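Local coordinates for RagB/SusD family nutrient uptake outer membrane protein (Bacteroides thetaiotaomicron, PDB 7KV3) that probably captures beta-1,3-linked glucose oligosaccharides at the outer membrane, as a SusD-type glycan-binding lipoprotein that serves nutrient uptake, at residues 90-95 / 104-109; 286-291 / 389-394. All coordinates share one frame; numbering follows the deposited sequence.

Contact 1 of 2, residues 90-95 / 104-109. With BGC (beta-D-glucopyranose), chain B.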
ATOM      1  N   ASP A  90     -11.530  19.483  -3.592  1.00 23.49           N
ATOM      2  CA  ASP A  90     -10.863  19.086  -2.322  1.00 24.22           C
ATOM      3  C   ASP A  90      -9.874  17.942  -2.628  1.00 24.80           C
ATOM      4  O   ASP A  90     -10.333  16.870  -3.018  1.00 28.92           O
ATOM      5  CB  ASP A  90     -11.925  18.752  -1.266  1.00 23.05           C
ATOM      6  CG  ASP A  90     -11.406  18.797   0.159  1.00 22.91           C
ATOM      7  OD1 ASP A  90     -10.192  19.108   0.335  1.00 25.41           O
ATOM      8  OD2 ASP A  90     -12.186  18.458   1.086  1.00 20.01           O
ATOM      9  N   ASN A  91      -8.566  18.144  -2.445  1.00 25.66           N
ATOM     10  CA  ASN A  91      -7.503  17.219  -2.944  1.00 25.78           C
ATOM     11  C   ASN A  91      -7.791  16.963  -4.435  1.00 23.91           C
ATOM     12  O   ASN A  91      -7.977  15.810  -4.820  1.00 19.62           O
ATOM     13  CB  ASN A  91      -7.408  15.913  -2.134  1.00 24.52           C
ATOM     14  CG  ASN A  91      -6.666  16.048  -0.815  1.00 26.76           C
ATOM     15  OD1 ASN A  91      -5.661  16.760  -0.725  1.00 27.36           O
ATOM     16  ND2 ASN A  91      -7.117  15.333   0.210  1.00 24.73           N
ATOM     17  N   GLN A  92      -7.826  18.028  -5.244  1.00 23.66           N
ATOM     18  CA  GLN A  92      -8.211  17.967  -6.685  1.00 22.82           C
ATOM     19  C   GLN A  92      -7.364  16.942  -7.442  1.00 19.16           C
ATOM     20  O   GLN A  92      -7.899  16.273  -8.304  1.00 18.87           O
ATOM     21  CB  GLN A  92      -8.145  19.345  -7.349  1.00 22.40           C
ATOM     22  CG  GLN A  92      -8.720  19.359  -8.756  1.00 23.80           C
ATOM     23  CD  GLN A  92      -8.884  20.760  -9.305  1.00 26.59           C
ATOM     24  OE1 GLN A  92      -8.300  21.711  -8.804  1.00 30.30           O
ATOM     25  NE2 GLN A  92      -9.702  20.906 -10.334  1.00 28.36           N
ATOM     26  N   PRO A  93      -6.033  16.812  -7.223  1.00 18.38           N
ATOM     27  CA  PRO A  93      -5.243  15.810  -7.943  1.00 17.73           C
ATOM     28  C   PRO A  93      -5.827  14.388  -7.843  1.00 17.50           C
ATOM     29  O   PRO A  93      -5.762  13.663  -8.817  1.00 15.64           O
ATOM     30  CB  PRO A  93      -3.853  15.890  -7.301  1.00 18.95           C
ATOM     31  CG  PRO A  93      -3.770  17.306  -6.752  1.00 20.34           C
ATOM     32  CD  PRO A  93      -5.194  17.661  -6.358  1.00 19.57           C
ATOM     33  N   TRP A  94      -6.436  14.057  -6.704  1.00 15.68           N
ATOM     34  CA  TRP A  94      -7.082  12.747  -6.454  1.00 16.56           C
ATOM     35  C   TRP A  94      -8.264  12.569  -7.404  1.00 15.76           C
ATOM     36  O   TRP A  94      -8.375  11.504  -7.979  1.00 16.04           O
ATOM     37  CB  TRP A  94      -7.572  12.611  -5.014  1.00 16.29           C
ATOM     38  CG  TRP A  94      -6.562  12.617  -3.913  1.00 17.60           C
ATOM     39  CD1 TRP A  94      -5.312  13.160  -3.897  1.00 18.77           C
ATOM     40  CD2 TRP A  94      -6.800  12.153  -2.576  1.00 17.85           C
ATOM     41  NE1 TRP A  94      -4.765  13.047  -2.645  1.00 18.42           N
ATOM     42  CE2 TRP A  94      -5.648  12.427  -1.820  1.00 18.40           C
ATOM     43  CE3 TRP A  94      -7.868  11.504  -1.957  1.00 19.40           C
ATOM     44  CZ2 TRP A  94      -5.541  12.082  -0.478  1.00 19.70           C
ATOM     45  CZ3 TRP A  94      -7.754  11.135  -0.637  1.00 19.87           C
ATOM     46  CH2 TRP A  94      -6.624  11.457   0.104  1.00 19.60           C
ATOM     47  N   HIS A  95      -9.155  13.558  -7.510  1.00 16.26           N
ATOM     48  CA  HIS A  95     -10.342  13.497  -8.405  1.00 16.22           C
ATOM     49  C   HIS A  95      -9.899  13.389  -9.869  1.00 16.25           C
ATOM     50  O   HIS A  95     -10.516  12.593 -10.568  1.00 15.95           O
ATOM     51  CB  HIS A  95     -11.306  14.656  -8.161  1.00 15.96           C
ATOM     52  CG  HIS A  95     -11.907  14.630  -6.795  1.00 16.80           C
ATOM     53  ND1 HIS A  95     -13.015  13.863  -6.491  1.00 17.52           N
ATOM     54  CD2 HIS A  95     -11.556  15.256  -5.651  1.00 17.46           C
ATOM     55  CE1 HIS A  95     -13.352  14.072  -5.231  1.00 17.77           C
ATOM     56  NE2 HIS A  95     -12.478  14.914  -4.692  1.00 18.16           N
ATOM     57  N   PRO A 104       0.114  17.540 -15.488  1.00 24.67           N
ATOM     58  CA  PRO A 104       1.424  17.732 -14.858  1.00 25.61           C
ATOM     59  C   PRO A 104       1.480  18.851 -13.798  1.00 25.01           C
ATOM     60  O   PRO A 104       2.323  18.790 -12.912  1.00 23.39           O
ATOM     61  CB  PRO A 104       2.352  18.139 -16.018  1.00 25.03           C
ATOM     62  CG  PRO A 104       1.645  17.721 -17.285  1.00 23.98           C
ATOM     63  CD  PRO A 104       0.173  17.616 -16.957  1.00 24.36           C
ATOM     64  N   THR A 105       0.611  19.852 -13.940  1.00 25.48           N
ATOM     65  CA  THR A 105       0.581  21.080 -13.102  1.00 30.35           C
ATOM     66  C   THR A 105      -0.366  20.892 -11.913  1.00 32.01           C
ATOM     67  O   THR A 105      -0.363  21.763 -11.037  1.00 32.85           O
ATOM     68  CB  THR A 105       0.179  22.316 -13.920  1.00 28.67           C
ATOM     69  OG1 THR A 105      -1.045  22.023 -14.592  1.00 31.64           O
ATOM     70  CG2 THR A 105       1.233  22.727 -14.927  1.00 29.63           C
ATOM     71  N   ASN A 106      -1.099  19.780 -11.855  1.00 33.47           N
ATOM     72  CA  ASN A 106      -2.066  19.505 -10.762  1.00 34.20           C
ATOM     73  C   ASN A 106      -1.963  18.022 -10.401  1.00 34.49           C
ATOM     74  O   ASN A 106      -2.954  17.270 -10.593  1.00 43.13           O
ATOM     75  CB  ASN A 106      -3.454  19.957 -11.204  1.00 36.53           C
ATOM     76  CG  ASN A 106      -4.374  20.301 -10.057  1.00 36.68           C
ATOM     77  OD1 ASN A 106      -4.048  20.062  -8.896  1.00 41.01           O
ATOM     78  ND2 ASN A 106      -5.520  20.870 -10.389  1.00 36.77           N
ATOM     79  N   MET A 107      -0.777  17.605  -9.963  1.00 33.23           N
ATOM     80  CA  MET A 107      -0.424  16.171  -9.811  1.00 32.48           C
ATOM     81  C   MET A 107      -0.006  15.904  -8.364  1.00 31.61           C
ATOM     82  O   MET A 107       0.256  16.861  -7.634  1.00 32.04           O
ATOM     83  CB  MET A 107       0.693  15.773 -10.782  1.00 34.92           C
ATOM     84  CG  MET A 107       0.198  14.848 -11.890  1.00 37.68           C
ATOM     85  SD  MET A 107      -0.428  13.236 -11.274  1.00 41.10           S
ATOM     86  CE  MET A 107       1.036  12.676 -10.414  1.00 36.65           C
ATOM     87  N   ILE A 108      -0.017  14.637  -7.961  1.00 28.24           N
ATOM     88  CA  ILE A 108       0.561  14.194  -6.665  1.00 31.08           C
ATOM     89  C   ILE A 108       2.081  14.288  -6.825  1.00 32.14           C
ATOM     90  O   ILE A 108       2.655  13.548  -7.612  1.00 49.30           O
ATOM     91  CB  ILE A 108       0.051  12.799  -6.251  1.00 28.51           C
ATOM     92  CG1 ILE A 108       0.378  11.704  -7.273  1.00 28.14           C
ATOM     93  CG2 ILE A 108      -1.446  12.880  -5.978  1.00 29.97           C
ATOM     94  CD1 ILE A 108       0.190  10.302  -6.769  1.00 28.61           C
ATOM     95  N   TYR A 109       2.692  15.225  -6.134  1.00 27.71           N
ATOM     96  CA  TYR A 109       4.145  15.476  -6.188  1.00 24.50           C
ATOM     97  C   TYR A 109       4.802  14.936  -4.904  1.00 20.28           C
ATOM     98  O   TYR A 109       5.985  14.562  -4.931  1.00 17.98           O
ATOM     99  CB  TYR A 109       4.316  16.979  -6.450  1.00 24.21           C
ATOM    100  CG  TYR A 109       5.671  17.416  -6.926  1.00 24.71           C
ATOM    101  CD1 TYR A 109       6.629  16.497  -7.313  1.00 23.28           C
ATOM    102  CD2 TYR A 109       5.992  18.768  -6.980  1.00 24.85           C
ATOM    103  CE1 TYR A 109       7.872  16.916  -7.747  1.00 25.57           C
ATOM    104  CE2 TYR A 109       7.234  19.202  -7.405  1.00 25.68           C
ATOM    105  CZ  TYR A 109       8.181  18.269  -7.790  1.00 26.56           C
ATOM    106  OH  TYR A 109       9.418  18.662  -8.216  1.00 25.96           O
TER
HETATM  107  C2  BGC B   6      -9.953  21.112   5.677  1.00 24.05           C
HETATM  108  C3  BGC B   6     -10.915  20.039   5.188  1.00 24.02           C
HETATM  109  C4  BGC B   6     -10.290  19.334   4.009  1.00 23.65           C
HETATM  110  C5  BGC B   6      -8.899  18.790   4.396  1.00 23.47           C
HETATM  111  C6  BGC B   6      -8.146  18.098   3.243  1.00 22.39           C
HETATM  112  C1  BGC B   6      -8.601  20.519   6.012  1.00 24.49           C
HETATM  113  O2  BGC B   6     -10.432  21.662   6.895  1.00 23.79           O
HETATM  114  O3  BGC B   6     -12.162  20.672   4.866  1.00 24.51           O
HETATM  115  O4  BGC B   6     -11.165  18.293   3.620  1.00 23.52           O
HETATM  116  O5  BGC B   6      -8.099  19.878   4.864  1.00 23.19           O
HETATM  117  O6  BGC B   6      -8.266  18.833   2.027  1.00 21.68           O

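Contact 2 of 2, residues 286-291 / 389-394. With BGC (beta-D-glucopyranose), chain C; BGC (beta-D-glucopyranose), chain D; BGC (beta-D-glucopyranose), chain E; BGC (beta-D-glucopyranose), chain F.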
ATOM      1  N   ARG A 286       4.376  13.883  15.396  1.00 24.25           N
ATOM      2  CA  ARG A 286       4.242  14.325  13.990  1.00 23.91           C
ATOM      3  C   ARG A 286       3.281  15.525  13.981  1.00 24.54           C
ATOM      4  O   ARG A 286       2.235  15.484  14.702  1.00 23.10           O
ATOM      5  CB  ARG A 286       3.777  13.188  13.089  1.00 21.60           C
ATOM      6  CG  ARG A 286       3.723  13.589  11.628  1.00 21.88           C
ATOM      7  CD  ARG A 286       3.186  12.452  10.819  1.00 20.05           C
ATOM      8  NE  ARG A 286       3.491  12.533   9.410  1.00 19.78           N
ATOM      9  CZ  ARG A 286       3.141  11.595   8.537  1.00 19.57           C
ATOM     10  NH1 ARG A 286       2.474  10.520   8.936  1.00 20.80           N
ATOM     11  NH2 ARG A 286       3.473  11.718   7.273  1.00 18.85           N
ATOM     12  N   ASP A 287       3.658  16.579  13.259  1.00 25.92           N
ATOM     13  CA  ASP A 287       2.878  17.842  13.229  1.00 26.87           C
ATOM     14  C   ASP A 287       2.879  18.407  11.800  1.00 24.77           C
ATOM     15  O   ASP A 287       3.625  17.891  10.924  1.00 24.21           O
ATOM     16  CB  ASP A 287       3.385  18.805  14.310  1.00 29.16           C
ATOM     17  CG  ASP A 287       2.319  19.712  14.920  1.00 30.20           C
ATOM     18  OD1 ASP A 287       1.170  19.716  14.431  1.00 31.23           O
ATOM     19  OD2 ASP A 287       2.648  20.412  15.879  1.00 34.74           O
ATOM     20  N   TRP A 288       2.004  19.379  11.563  1.00 23.74           N
ATOM     21  CA  TRP A 288       1.774  20.019  10.237  1.00 27.00           C
ATOM     22  C   TRP A 288       3.083  20.567   9.658  1.00 27.50           C
ATOM     23  O   TRP A 288       3.320  20.329   8.458  1.00 28.04           O
ATOM     24  CB  TRP A 288       0.689  21.098  10.366  1.00 26.46           C
ATOM     25  CG  TRP A 288      -0.575  20.535  10.940  1.00 25.58           C
ATOM     26  CD1 TRP A 288      -1.012  20.641  12.224  1.00 28.09           C
ATOM     27  CD2 TRP A 288      -1.534  19.711  10.257  1.00 27.50           C
ATOM     28  NE1 TRP A 288      -2.192  19.968  12.383  1.00 27.94           N
ATOM     29  CE2 TRP A 288      -2.531  19.380  11.195  1.00 27.30           C
ATOM     30  CE3 TRP A 288      -1.644  19.221   8.944  1.00 28.30           C
ATOM     31  CZ2 TRP A 288      -3.635  18.598  10.857  1.00 28.78           C
ATOM     32  CZ3 TRP A 288      -2.713  18.417   8.622  1.00 27.94           C
ATOM     33  CH2 TRP A 288      -3.698  18.119   9.567  1.00 28.89           C
ATOM     34  N   GLY A 289       3.886  21.249  10.490  1.00 29.39           N
ATOM     35  CA  GLY A 289       5.173  21.878  10.132  1.00 30.73           C
ATOM     36  C   GLY A 289       6.338  20.889  10.199  1.00 35.06           C
ATOM     37  O   GLY A 289       7.375  21.200   9.596  1.00 35.93           O
ATOM     38  N   SER A 290       6.173  19.742  10.892  1.00 34.57           N
ATOM     39  CA  SER A 290       7.204  18.684  11.109  1.00 30.61           C
ATOM     40  C   SER A 290       6.628  17.324  10.689  1.00 28.57           C
ATOM     41  O   SER A 290       6.430  16.388  11.475  1.00 25.51           O
ATOM     42  CB  SER A 290       7.710  18.698  12.527  1.00 32.32           C
ATOM     43  OG  SER A 290       6.657  18.468  13.440  1.00 35.84           O
ATOM     44  N   PRO A 291       6.292  17.212   9.395  1.00 26.12           N
ATOM     45  CA  PRO A 291       5.623  16.021   8.878  1.00 26.91           C
ATOM     46  C   PRO A 291       6.491  14.750   8.831  1.00 24.24           C
ATOM     47  O   PRO A 291       5.931  13.681   8.722  1.00 20.38           O
ATOM     48  CB  PRO A 291       5.265  16.476   7.448  1.00 26.52           C
ATOM     49  CG  PRO A 291       6.359  17.464   7.112  1.00 27.76           C
ATOM     50  CD  PRO A 291       6.475  18.263   8.382  1.00 26.02           C
ATOM     51  N   LYS A 389       0.981  13.464  21.371  1.00 26.65           N
ATOM     52  CA  LYS A 389       1.376  14.672  22.149  1.00 32.17           C
ATOM     53  C   LYS A 389       1.458  15.887  21.228  1.00 30.75           C
ATOM     54  O   LYS A 389       1.924  16.948  21.701  1.00 31.44           O
ATOM     55  CB  LYS A 389       2.695  14.426  22.895  1.00 32.69           C
ATOM     56  CG  LYS A 389       2.615  13.359  23.978  1.00 37.33           C
ATOM     57  CD  LYS A 389       1.912  13.816  25.241  1.00 40.88           C
ATOM     58  CE  LYS A 389       0.898  12.822  25.772  1.00 46.18           C
ATOM     59  NZ  LYS A 389       1.533  11.799  26.632  1.00 49.41           N
ATOM     60  N   SER A 390       0.960  15.775  19.992  1.00 30.67           N
ATOM     61  CA  SER A 390       0.930  16.895  19.016  1.00 30.28           C
ATOM     62  C   SER A 390      -0.495  17.110  18.471  1.00 31.13           C
ATOM     63  O   SER A 390      -1.445  17.158  19.288  1.00 30.28           O
ATOM     64  CB  SER A 390       1.936  16.651  17.941  1.00 29.98           C
ATOM     65  OG  SER A 390       2.191  17.860  17.258  1.00 31.25           O
ATOM     66  N   SER A 391      -0.647  17.259  17.148  1.00 28.94           N
ATOM     67  CA  SER A 391      -1.960  17.333  16.446  1.00 26.88           C
ATOM     68  C   SER A 391      -2.506  15.917  16.217  1.00 25.57           C
ATOM     69  O   SER A 391      -1.875  15.139  15.440  1.00 24.48           O
ATOM     70  CB  SER A 391      -1.821  18.124  15.182  1.00 26.24           C
ATOM     71  OG  SER A 391      -1.064  19.305  15.444  1.00 26.43           O
ATOM     72  N   SER A 392      -3.617  15.595  16.898  1.00 25.71           N
ATOM     73  CA  SER A 392      -4.251  14.246  16.963  1.00 25.97           C
ATOM     74  C   SER A 392      -4.580  13.718  15.553  1.00 25.90           C
ATOM     75  O   SER A 392      -4.617  12.468  15.395  1.00 26.88           O
ATOM     76  CB  SER A 392      -5.480  14.276  17.839  1.00 26.24           C
ATOM     77  OG  SER A 392      -6.517  14.971  17.167  1.00 28.62           O
ATOM     78  N   GLU A 393      -4.800  14.628  14.588  1.00 24.54           N
ATOM     79  CA  GLU A 393      -5.129  14.348  13.166  1.00 24.86           C
ATOM     80  C   GLU A 393      -4.034  13.542  12.482  1.00 22.38           C
ATOM     81  O   GLU A 393      -4.372  12.798  11.551  1.00 21.06           O
ATOM     82  CB  GLU A 393      -5.253  15.622  12.325  1.00 27.13           C
ATOM     83  CG  GLU A 393      -6.548  16.371  12.557  1.00 31.12           C
ATOM     84  CD  GLU A 393      -6.497  17.375  13.699  1.00 34.97           C
ATOM     85  OE1 GLU A 393      -5.398  17.614  14.236  1.00 33.25           O
ATOM     86  OE2 GLU A 393      -7.562  17.924  14.043  1.00 41.29           O
ATOM     87  N   LEU A 394      -2.771  13.747  12.861  1.00 21.63           N
ATOM     88  CA  LEU A 394      -1.613  13.162  12.144  1.00 21.95           C
ATOM     89  C   LEU A 394      -1.043  11.985  12.923  1.00 21.10           C
ATOM     90  O   LEU A 394      -0.018  11.459  12.456  1.00 21.66           O
ATOM     91  CB  LEU A 394      -0.540  14.240  11.960  1.00 24.03           C
ATOM     92  CG  LEU A 394      -0.967  15.434  11.109  1.00 25.19           C
ATOM     93  CD1 LEU A 394       0.082  16.529  11.154  1.00 25.58           C
ATOM     94  CD2 LEU A 394      -1.225  14.994   9.676  1.00 23.72           C
TER
HETATM   95  C2  BGC C   2       0.624  21.071  18.362  1.00 28.91           C
HETATM   96  C3  BGC C   2      -0.600  21.699  18.970  1.00 29.86           C
HETATM   97  C4  BGC C   2      -1.036  20.908  20.202  1.00 31.18           C
HETATM   98  C5  BGC C   2       0.119  20.770  21.202  1.00 32.00           C
HETATM   99  C6  BGC C   2      -0.298  19.951  22.397  1.00 33.45           C
HETATM  100  C1  BGC C   2       1.685  20.854  19.444  1.00 28.92           C
HETATM  101  O2  BGC C   2       1.084  21.878  17.273  1.00 25.03           O
HETATM  102  O3  BGC C   2      -1.632  21.663  17.984  1.00 32.58           O
HETATM  103  O4  BGC C   2      -2.160  21.517  20.831  1.00 34.14           O
HETATM  104  O5  BGC C   2       1.210  20.115  20.565  1.00 28.85           O
HETATM  105  O6  BGC C   2       0.658  20.173  23.422  1.00 37.82           O
HETATM  106  C2  BGC D   1       5.036  19.781  18.355  1.00 35.75           C
HETATM  107  C3  BGC D   1       4.050  20.248  19.416  1.00 33.92           C
HETATM  108  C4  BGC D   1       4.264  19.394  20.685  1.00 36.26           C
HETATM  109  C5  BGC D   1       5.733  19.292  21.100  1.00 36.96           C
HETATM  110  C6  BGC D   1       5.878  18.187  22.117  1.00 35.85           C
HETATM  111  C1  BGC D   1       6.437  19.990  18.937  1.00 36.88           C
HETATM  112  O1  BGC D   1       7.381  19.737  17.927  1.00 43.87           O
HETATM  113  O2  BGC D   1       4.852  20.521  17.136  1.00 35.00           O
HETATM  114  O3  BGC D   1       2.701  20.149  18.929  1.00 33.51           O
HETATM  115  O4  BGC D   1       3.517  19.870  21.812  1.00 33.26           O
HETATM  116  O5  BGC D   1       6.624  19.052  19.985  1.00 36.84           O
HETATM  117  O6  BGC D   1       7.283  18.060  22.290  1.00 40.93           O
HETATM  118  C2  BGC E   4      -4.434  22.916  12.043  1.00 28.63           C
HETATM  119  C3  BGC E   4      -3.838  23.134  10.665  1.00 29.32           C
HETATM  120  C4  BGC E   4      -3.156  24.488  10.556  1.00 30.49           C
HETATM  121  C5  BGC E   4      -2.235  24.716  11.736  1.00 33.60           C
HETATM  122  C6  BGC E   4      -1.530  26.039  11.564  1.00 38.32           C
HETATM  123  C1  BGC E   4      -3.462  23.409  13.129  1.00 30.73           C
HETATM  124  O2  BGC E   4      -4.762  21.532  12.268  1.00 22.77           O
HETATM  125  O3  BGC E   4      -4.851  23.046   9.662  1.00 28.82           O
HETATM  126  O4  BGC E   4      -2.387  24.501   9.349  1.00 31.45           O
HETATM  127  O5  BGC E   4      -3.006  24.724  12.914  1.00 29.86           O
HETATM  128  O6  BGC E   4      -0.514  25.703  10.639  1.00 45.65           O
HETATM  129  C2  BGC F   3      -2.695  22.462  16.113  1.00 35.32           C
HETATM  130  C3  BGC F   3      -3.358  23.748  15.618  1.00 35.93           C
HETATM  131  C4  BGC F   3      -4.425  24.155  16.632  1.00 37.32           C
HETATM  132  C5  BGC F   3      -3.843  24.305  18.048  1.00 39.58           C
HETATM  133  C6  BGC F   3      -5.048  24.340  19.016  1.00 39.28           C
HETATM  134  C1  BGC F   3      -1.944  22.829  17.403  1.00 35.81           C
HETATM  135  O2  BGC F   3      -1.811  21.888  15.160  1.00 32.31           O
HETATM  136  O3  BGC F   3      -3.963  23.545  14.346  1.00 33.98           O
HETATM  137  O4  BGC F   3      -5.098  25.367  16.242  1.00 39.27           O
HETATM  138  O5  BGC F   3      -2.911  23.238  18.417  1.00 34.55           O
HETATM  139  O6  BGC F   3      -4.607  24.850  20.280  1.00 41.32           O
HETATM  140  O   HOH W   1      -4.709  20.084  14.384  1.00 26.94           O

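Contact 1 of 2, residues 90-95 / 104-109
The first turn of helix 92-98 packs on the loop that leads into helix 110-130, with Pro-93 lying against Asn-106 and Ile-108 in the helix-rich, TPR-related part of the SusD fold. Pro-93 and Asn-106 carry the largest shares of this packing. Pro-93 CG meets Asn-106 OD1 at 3.5 Å, and Pro-93 CB lies 4.1 Å from Ile-108 CG2. Beside it, the amides of Gln-92 and Asn-106 cross with their planes 81° apart. Only a weak bond joins them, from Asn-106 ND2 to Gln-92 OE1 (3.3 Å, 156° at the hydrogen). In Asn-106, CG lies anti to the backbone N (chi1 -155°), which carries the amide over to residues 92-93; there OD1 meets the proline and ND2 the glutamine. Deeper in, Trp-94 CD1 approaches Ile-108 CG2 obliquely at 4.4 Å, while its NE1 bonds to Tyr-67 O and its ring meets Phe-321.

Just before the helix, Asp-90 turns to a bound glucose on the side away from residues 104-109. Arg-367 binds the same sugar and forms a long, weak ion pair with Asp-90. The carboxylate takes two sugar hydroxyls, one on each oxygen: glucose O6 donates to Asp-90 OD1 at 2.6 Å, and glucose O4 to Asp-90 OD2 at 2.7 Å.

Contact 2 of 2, residues 286-291 / 389-394
Trp-288 and Leu-394 both set CG opposite their own carbonyl carbon (chi1 -56° and -62°), and this brings the leucine methyl beneath the indole in the glycan-binding surface of this SusD-family protein. Leu-394 CD1 sits 3.8 Å from the centroid of the six-membered ring of Trp-288 and 16° off its normal, a CH-pi contact over the face. On the opposite face lies a glucose (chain E), nearer the rim, so the leucine backs a tryptophan that serves as a sugar platform. Trp-62, edge-to-face with the indole and bonded through NE1 to Trp-288 O, helps to hold it.

The platform stands on a type I beta turn, 287-290, whose backbone bond from Ser-290 N to Asp-287 O is weak. Asp-287 divides its carboxylate between protein and glycan. OD1 accepts a very short bond from Ser-391 OG (2.5 Å) and another from Trp-288 N (3.0 Å), the latter coming from above the carboxylate plane. Asp-287 OD2 receives O2 of glucose D at 2.5 Å and O2 of glucose C at 2.6 Å. Ser-390 OG donates to O3 of glucose D, and O2 of glucose F donates to Ser-391 OG, which therefore relays between sugar and aspartate. A water links protein and glycan: it accepts from Trp-288 NE1 at 3.2 Å, donates to Glu-393 OE1, and is hydrogen-bonded to O2 of glucose E.

Contacts 1 and 2 do not touch: their centres are 23 Å apart and their nearest atoms about 10 Å, and they follow one another along the chain. What relates them is the carbohydrate. In contact 2, O3 of one glucose lies at covalent-bond distance from C1 of the next at D-C, C-F and F-E, the evidence for a beta-1,3-linked chain. O3 of glucose E and C1 of glucose B are too far apart for such a bond, but their separation is consistent with one intervening sugar. Residues 286-291 and 389-394 would thus hold the reducing-end portion of a single oligosaccharide, and Asp-90, in 90-95, would bind its far end.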